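PDB 6TGS: protein NBR1 homolog from Arabidopsis thaliana, which acts probably as a receptor that delivers ubiquitinated protein aggregates to autophagy, and homodimerizes through the PB1 domain represented here. Local coordinates for residues A5-G16 / R20-D32. The protein carries 3 engineered substitutions. Sequence-based numbering, arbitrary orientation. Where two conformers were deposited one is given.
Sequences ANALVVKVSYGG and RFRVPVKANGQLD. With SO4 (sulfate ion), chain H.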
ATOM      1  N   ALA A   5       8.471  15.909   4.069  1.00 77.68           N
ATOM      2  CA  ALA A   5       7.372  16.751   3.606  1.00 79.41           C
ATOM      3  C   ALA A   5       7.012  16.442   2.152  1.00 76.43           C
ATOM      4  O   ALA A   5       6.362  17.243   1.480  1.00 77.43           O
ATOM      5  CB  ALA A   5       7.727  18.226   3.769  1.00 69.18           C
ATOM      6  N   ASN A   6       7.445  15.275   1.673  1.00 72.55           N
ATOM      7  CA  ASN A   6       7.108  14.778   0.343  1.00 75.21           C
ATOM      8  C   ASN A   6       6.389  13.444   0.504  1.00 67.94           C
ATOM      9  O   ASN A   6       6.911  12.527   1.142  1.00 71.02           O
ATOM     10  CB  ASN A   6       8.358  14.638  -0.531  1.00 66.13           C
ATOM     11  CG  ASN A   6       9.225  13.460  -0.131  1.00 68.80           C
ATOM     12  OD1 ASN A   6       9.827  13.458   0.942  1.00 67.25           O
ATOM     13  ND2 ASN A   6       9.281  12.445  -0.987  1.00 66.67           N
ATOM     14  N   ALA A   7       5.194  13.340  -0.062  1.00 59.95           N
ATOM     15  CA  ALA A   7       4.339  12.194   0.199  1.00 39.16           C
ATOM     16  C   ALA A   7       4.633  11.050  -0.769  1.00 47.31           C
ATOM     17  O   ALA A   7       5.152  11.249  -1.869  1.00 48.13           O
ATOM     18  CB  ALA A   7       2.870  12.602   0.107  1.00 46.81           C
ATOM     19  N   LEU A   8       4.306   9.834  -0.329  1.00 36.74           N
ATOM     20  CA  LEU A   8       4.317   8.674  -1.208  1.00 34.31           C
ATOM     21  C   LEU A   8       3.017   8.622  -1.995  1.00 28.99           C
ATOM     22  O   LEU A   8       1.932   8.665  -1.413  1.00 26.05           O
ATOM     23  CB  LEU A   8       4.488   7.382  -0.405  1.00 32.92           C
ATOM     24  CG  LEU A   8       4.361   6.051  -1.164  1.00 38.25           C
ATOM     25  CD1 LEU A   8       5.556   5.813  -2.073  1.00 37.17           C
ATOM     26  CD2 LEU A   8       4.175   4.879  -0.204  1.00 35.42           C
ATOM     27  N   VAL A   9       3.129   8.522  -3.312  1.00 27.24           N
ATOM     28  CA  VAL A   9       1.960   8.297  -4.151  1.00 28.03           C
ATOM     29  C   VAL A   9       1.667   6.801  -4.157  1.00 21.75           C
ATOM     30  O   VAL A   9       2.535   5.987  -4.485  1.00 25.52           O
ATOM     31  CB  VAL A   9       2.187   8.821  -5.574  1.00 30.01           C
ATOM     32  CG1 VAL A   9       1.043   8.399  -6.477  1.00 25.26           C
ATOM     33  CG2 VAL A   9       2.311  10.329  -5.546  1.00 38.41           C
ATOM     34  N   VAL A  10       0.442   6.442  -3.784  1.00 17.24           N
ATOM     35  CA  VAL A  10       0.002   5.052  -3.763  1.00 18.52           C
ATOM     36  C   VAL A  10      -1.083   4.897  -4.815  1.00 20.25           C
ATOM     37  O   VAL A  10      -2.046   5.667  -4.839  1.00 23.20           O
ATOM     38  CB  VAL A  10      -0.502   4.640  -2.371  1.00 19.65           C
ATOM     39  CG1 VAL A  10      -0.984   3.186  -2.380  1.00 23.23           C
ATOM     40  CG2 VAL A  10       0.602   4.827  -1.343  1.00 20.52           C
ATOM     41  N   LYS A  11      -0.906   3.939  -5.703  1.00 16.64           N
ATOM     42  CA  LYS A  11      -1.978   3.502  -6.624  1.00 17.25           C
ATOM     43  C   LYS A  11      -2.522   2.112  -6.243  1.00 21.98           C
ATOM     44  O   LYS A  11      -1.681   1.269  -6.068  1.00 22.11           O
ATOM     45  CB  LYS A  11      -1.493   3.609  -8.065  1.00 17.82           C
ATOM     46  CG  LYS A  11      -1.096   5.019  -8.455  1.00 23.72           C
ATOM     47  CD  LYS A  11      -0.661   5.134  -9.880  1.00 25.17           C
ATOM     48  CE  LYS A  11       0.104   6.414 -10.117  1.00 37.53           C
ATOM     49  NZ  LYS A  11       0.853   6.369 -11.392  1.00 45.57           N
ATOM     50  N   VAL A  12      -3.713   1.949  -6.183  0.70 16.01           N
ATOM     51  CA  VAL A  12      -4.280   0.665  -5.789  0.70 16.87           C
ATOM     52  C   VAL A  12      -5.123   0.164  -6.949  0.70 16.21           C
ATOM     53  O   VAL A  12      -5.898   0.928  -7.533  0.70 16.77           O
ATOM     54  CB  VAL A  12      -5.121   0.783  -4.505  0.70 18.59           C
ATOM     55  CG1 VAL A  12      -5.587  -0.595  -4.067  0.70 18.51           C
ATOM     56  CG2 VAL A  12      -4.318   1.445  -3.396  0.70 19.11           C
ATOM     57  N   SER A  13      -4.950  -1.103  -7.303  0.70 15.33           N
ATOM     58  CA  SER A  13      -5.727  -1.727  -8.361  0.70 17.75           C
ATOM     59  C   SER A  13      -6.648  -2.789  -7.778  0.70 21.85           C
ATOM     60  O   SER A  13      -6.201  -3.680  -7.041  0.70 18.91           O
ATOM     61  CB  SER A  13      -4.814  -2.343  -9.416  0.70 20.04           C
ATOM     62  OG  SER A  13      -5.591  -2.897 -10.455  0.70 24.59           O
ATOM     63  N   TYR A  14      -7.929  -2.701  -8.115  1.00 20.90           N
ATOM     64  CA  TYR A  14      -8.872  -3.748  -7.765  1.00 22.55           C
ATOM     65  C   TYR A  14      -9.954  -3.799  -8.835  1.00 27.32           C
ATOM     66  O   TYR A  14     -10.417  -2.754  -9.293  1.00 31.62           O
ATOM     67  CB  TYR A  14      -9.512  -3.506  -6.384  1.00 21.27           C
ATOM     68  CG  TYR A  14     -10.560  -4.520  -6.010  1.00 21.24           C
ATOM     69  CD1 TYR A  14     -10.200  -5.778  -5.556  1.00 28.76           C
ATOM     70  CD2 TYR A  14     -11.915  -4.214  -6.101  1.00 26.14           C
ATOM     71  CE1 TYR A  14     -11.158  -6.715  -5.208  1.00 32.82           C
ATOM     72  CE2 TYR A  14     -12.879  -5.144  -5.750  1.00 25.22           C
ATOM     73  CZ  TYR A  14     -12.492  -6.393  -5.306  1.00 29.00           C
ATOM     74  OH  TYR A  14     -13.447  -7.321  -4.968  1.00 33.49           O
ATOM     75  N   GLY A  15     -10.322  -5.009  -9.245  1.00 30.60           N
ATOM     76  CA  GLY A  15     -11.397  -5.165 -10.225  1.00 43.62           C
ATOM     77  C   GLY A  15     -11.209  -4.360 -11.493  1.00 38.28           C
ATOM     78  O   GLY A  15     -12.156  -3.715 -11.962  1.00 41.79           O
ATOM     79  N   GLY A  16      -9.998  -4.364 -12.050  1.00 31.49           N
ATOM     80  CA  GLY A  16      -9.704  -3.625 -13.270  1.00 29.08           C
ATOM     81  C   GLY A  16      -9.652  -2.126 -13.115  1.00 36.19           C
ATOM     82  O   GLY A  16      -9.599  -1.409 -14.120  1.00 30.69           O
ATOM     83  N   ARG A  20      -5.728   6.317  -6.907  1.00 13.55           N
ATOM     84  CA  ARG A  20      -4.552   7.063  -6.480  1.00 14.82           C
ATOM     85  C   ARG A  20      -4.831   7.787  -5.174  1.00 16.72           C
ATOM     86  O   ARG A  20      -5.865   8.447  -5.037  1.00 20.37           O
ATOM     87  CB  ARG A  20      -4.156   8.088  -7.549  1.00 18.97           C
ATOM     88  CG  ARG A  20      -2.917   8.919  -7.224  1.00 31.81           C
ATOM     89  CD  ARG A  20      -2.599   9.894  -8.375  1.00 26.68           C
ATOM     90  NE  ARG A  20      -1.425  10.698  -8.093  1.00 37.61           N
ATOM     91  CZ  ARG A  20      -1.463  11.832  -7.411  1.00 42.79           C
ATOM     92  NH1 ARG A  20      -2.621  12.270  -6.938  1.00 44.74           N
ATOM     93  NH2 ARG A  20      -0.349  12.515  -7.186  1.00 54.78           N
ATOM     94  N   PHE A  21      -4.037   7.728  -4.219  1.00 18.84           N
ATOM     95  CA  PHE A  21      -4.058   8.638  -3.082  1.00 19.40           C
ATOM     96  C   PHE A  21      -2.621   8.867  -2.635  1.00 20.89           C
ATOM     97  O   PHE A  21      -1.698   8.189  -3.086  1.00 23.74           O
ATOM     98  CB  PHE A  21      -4.934   8.125  -1.932  1.00 18.12           C
ATOM     99  CG  PHE A  21      -4.544   6.775  -1.417  1.00 19.99           C
ATOM    100  CD1 PHE A  21      -5.074   5.635  -1.980  1.00 21.41           C
ATOM    101  CD2 PHE A  21      -3.676   6.650  -0.340  1.00 23.13           C
ATOM    102  CE1 PHE A  21      -4.736   4.380  -1.499  1.00 23.78           C
ATOM    103  CE2 PHE A  21      -3.339   5.391   0.157  1.00 24.69           C
ATOM    104  CZ  PHE A  21      -3.874   4.259  -0.436  1.00 20.30           C
ATOM    105  N   ARG A  22      -2.424   9.831  -1.746  1.00 22.91           N
ATOM    106  CA  ARG A  22      -1.077  10.151  -1.293  1.00 24.79           C
ATOM    107  C   ARG A  22      -0.973   9.958   0.208  1.00 23.16           C
ATOM    108  O   ARG A  22      -1.919  10.223   0.956  1.00 26.18           O
ATOM    109  CB  ARG A  22      -0.689  11.584  -1.668  1.00 25.90           C
ATOM    110  CG  ARG A  22      -0.749  11.860  -3.162  1.00 27.23           C
ATOM    111  CD  ARG A  22       0.163  13.015  -3.559  1.00 38.86           C
ATOM    112  NE  ARG A  22      -0.072  14.212  -2.757  1.00 37.78           N
ATOM    113  CZ  ARG A  22       0.823  15.177  -2.580  1.00 41.75           C
ATOM    114  NH1 ARG A  22       2.019  15.089  -3.146  1.00 34.79           N
ATOM    115  NH2 ARG A  22       0.526  16.228  -1.830  1.00 41.19           N
ATOM    116  N   VAL A  23       0.199   9.503   0.649  1.00 26.26           N
ATOM    117  CA  VAL A  23       0.439   9.159   2.037  1.00 27.81           C
ATOM    118  C   VAL A  23       1.564  10.056   2.549  1.00 27.46           C
ATOM    119  O   VAL A  23       2.661  10.043   1.983  1.00 30.82           O
ATOM    120  CB  VAL A  23       0.815   7.680   2.219  1.00 29.40           C
ATOM    121  CG1 VAL A  23       1.161   7.421   3.670  1.00 33.58           C
ATOM    122  CG2 VAL A  23      -0.335   6.785   1.764  1.00 27.81           C
ATOM    123  N   PRO A  24       1.337  10.844   3.594  1.00 31.68           N
ATOM    124  CA  PRO A  24       2.411  11.694   4.120  1.00 42.30           C
ATOM    125  C   PRO A  24       3.544  10.870   4.714  1.00 42.92           C
ATOM    126  O   PRO A  24       3.350   9.759   5.212  1.00 34.49           O
ATOM    127  CB  PRO A  24       1.706  12.532   5.193  1.00 38.16           C
ATOM    128  CG  PRO A  24       0.512  11.721   5.584  1.00 41.72           C
ATOM    129  CD  PRO A  24       0.075  11.027   4.327  1.00 34.84           C
ATOM    130  N   VAL A  25       4.743  11.429   4.600  1.00 44.43           N
ATOM    131  CA  VAL A  25       5.953  10.823   5.211  1.00 44.83           C
ATOM    132  C   VAL A  25       6.418  11.694   6.377  1.00 53.86           C
ATOM    133  O   VAL A  25       6.203  12.918   6.337  1.00 44.93           O
ATOM    134  CB  VAL A  25       7.074  10.626   4.176  1.00 49.97           C
ATOM    135  CG1 VAL A  25       6.554  10.004   2.891  1.00 47.38           C
ATOM    136  CG2 VAL A  25       7.819  11.921   3.903  1.00 54.93           C
ATOM    137  N   LYS A  26       7.011  11.068   7.385  1.00 52.79           N
ATOM    138  CA  LYS A  26       7.570  11.828   8.524  1.00 53.26           C
ATOM    139  C   LYS A  26       8.970  12.306   8.126  1.00 51.62           C
ATOM    140  O   LYS A  26       9.445  11.920   7.051  1.00 53.15           O
ATOM    141  CB  LYS A  26       7.599  10.910   9.745  1.00 54.55           C
ATOM    142  CG  LYS A  26       6.228  10.511  10.273  1.00 47.27           C
ATOM    143  CD  LYS A  26       6.218   9.157  10.941  1.00 62.97           C
ATOM    144  CE  LYS A  26       4.821   8.630  11.198  1.00 70.39           C
ATOM    145  NZ  LYS A  26       4.725   7.936  12.505  1.00 63.99           N
ATOM    146  N   ALA A  27       9.621  13.068   8.989  1.00 59.52           N
ATOM    147  CA  ALA A  27      10.966  13.604   8.684  1.00 59.38           C
ATOM    148  C   ALA A  27      11.927  12.425   8.569  1.00 63.63           C
ATOM    149  O   ALA A  27      12.993  12.629   7.971  1.00 76.46           O
ATOM    150  CB  ALA A  27      11.348  14.540   9.785  1.00 50.89           C
ATOM    151  N   ASN A  28      11.577  11.280   9.152  1.00 60.66           N
ATOM    152  CA  ASN A  28      12.340  10.014   9.107  1.00 60.77           C
ATOM    153  C   ASN A  28      12.296   9.471   7.696  1.00 61.73           C
ATOM    154  O   ASN A  28      13.201   8.739   7.312  1.00 58.34           O
ATOM    155  CB  ASN A  28      11.394   8.933   9.640  1.00 48.97           C
ATOM    156  CG  ASN A  28      11.591   8.612  11.098  1.00 68.96           C
ATOM    157  OD1 ASN A  28      12.221   7.617  11.433  1.00 79.17           O
ATOM    158  ND2 ASN A  28      11.040   9.448  11.963  1.00 76.81           N
ATOM    159  N   GLY A  29      11.262   9.828   6.975  1.00 51.51           N
ATOM    160  CA  GLY A  29      11.076   9.188   5.672  1.00 59.79           C
ATOM    161  C   GLY A  29      10.091   8.051   5.857  1.00 54.84           C
ATOM    162  O   GLY A  29       9.626   7.532   4.857  1.00 59.86           O
ATOM    163  N   GLN A  30       9.756   7.768   7.107  1.00 40.26           N
ATOM    164  CA  GLN A  30       8.766   6.715   7.448  1.00 53.88           C
ATOM    165  C   GLN A  30       7.366   7.153   7.010  1.00 47.44           C
ATOM    166  O   GLN A  30       7.034   8.328   7.197  1.00 46.30           O
ATOM    167  CB  GLN A  30       8.705   6.596   8.971  1.00 53.01           C
ATOM    168  CG  GLN A  30       9.565   5.496   9.559  1.00 64.90           C
ATOM    169  CD  GLN A  30       9.074   5.166  10.947  1.00 68.61           C
ATOM    170  OE1 GLN A  30       9.633   5.610  11.946  1.00 66.61           O
ATOM    171  NE2 GLN A  30       8.004   4.392  11.014  1.00 66.63           N
ATOM    172  N   LEU A  31       6.566   6.220   6.490  1.00 48.66           N
ATOM    173  CA  LEU A  31       5.176   6.539   6.081  1.00 41.84           C
ATOM    174  C   LEU A  31       4.345   6.908   7.314  1.00 39.01           C
ATOM    175  O   LEU A  31       4.459   6.175   8.300  1.00 41.95           O
ATOM    176  CB  LEU A  31       4.587   5.331   5.347  1.00 47.42           C
ATOM    177  CG  LEU A  31       5.052   5.132   3.906  1.00 50.88           C
ATOM    178  CD1 LEU A  31       4.356   3.932   3.282  1.00 38.73           C
ATOM    179  CD2 LEU A  31       4.804   6.380   3.076  1.00 43.01           C
ATOM    180  N   ASP A  32       3.521   7.792   7.246  0.60 38.63           N
ATOM    181  CA  ASP A  32       2.546   8.034   8.308  0.60 42.13           C
ATOM    182  C   ASP A  32       1.293   7.191   8.058  0.60 39.69           C
ATOM    183  O   ASP A  32       0.193   7.696   7.844  0.60 39.80           O
ATOM    184  CB  ASP A  32       2.216   9.521   8.399  0.60 43.67           C
ATOM    185  CG  ASP A  32       1.544   9.896   9.712  0.60 49.13           C
ATOM    186  OD1 ASP A  32       1.259   8.988  10.521  0.60 54.82           O
ATOM    187  OD2 ASP A  32       1.300  11.101   9.936  0.60 50.96           O
TER
HETATM  188  S   SO4 H 107       8.204  13.824  11.822  1.00 78.79           S
HETATM  189  O1  SO4 H 107       9.423  13.118  11.435  1.00 69.82           O
HETATM  190  O2  SO4 H 107       7.486  13.028  12.812  1.00 68.58           O
HETATM  191  O3  SO4 H 107       7.372  14.083  10.649  1.00 74.47           O
HETATM  192  O4  SO4 H 107       8.542  15.111  12.407  1.00 68.65           O
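Phe21 carries CG between its backbone N and carbonyl carbon (chi1 57°), swinging the ring back over the neighbouring strand, while Val10 sets CG1 anti to its own N (chi1 179°), toward the CZ end of that ring. Val10 CB lies over one ring face, a CH-pi contact 4.1 Å from the centroid, and CG1 reaches Phe21 CZ at 3.6 Å. Val12 CG2 comes obliquely on Phe21 CE1 at 3.5 Å. Were Phe21 an alanine, Val10 and Val12 would probably lose this cover, and a gap would open against Lys41 and Leu45 of helix 35-46. On the same face, Leu8 CD2 meets Leu31 CD1 at 3.6 Å, next to helix 71-79. The strands form the first hairpin of the ubiquitin-like PB1 fold: Val10 and Phe21 exchange two backbone hydrogen bonds, Val10 N to Phe21 O being 2.8 Å and nearly straight (167°); Leu8 and Val23 form a second, more bent pair. On the other face, Arg20 extends across Val9, with NE 3.7 Å from CG1, and the Arg22 guanidinium has Ala7 CB over one face. Lys11, Arg20 and Arg22 make this side positive, opposite the apolar one, consistent with the basic surface PB1 domains use to pair with an acidic one.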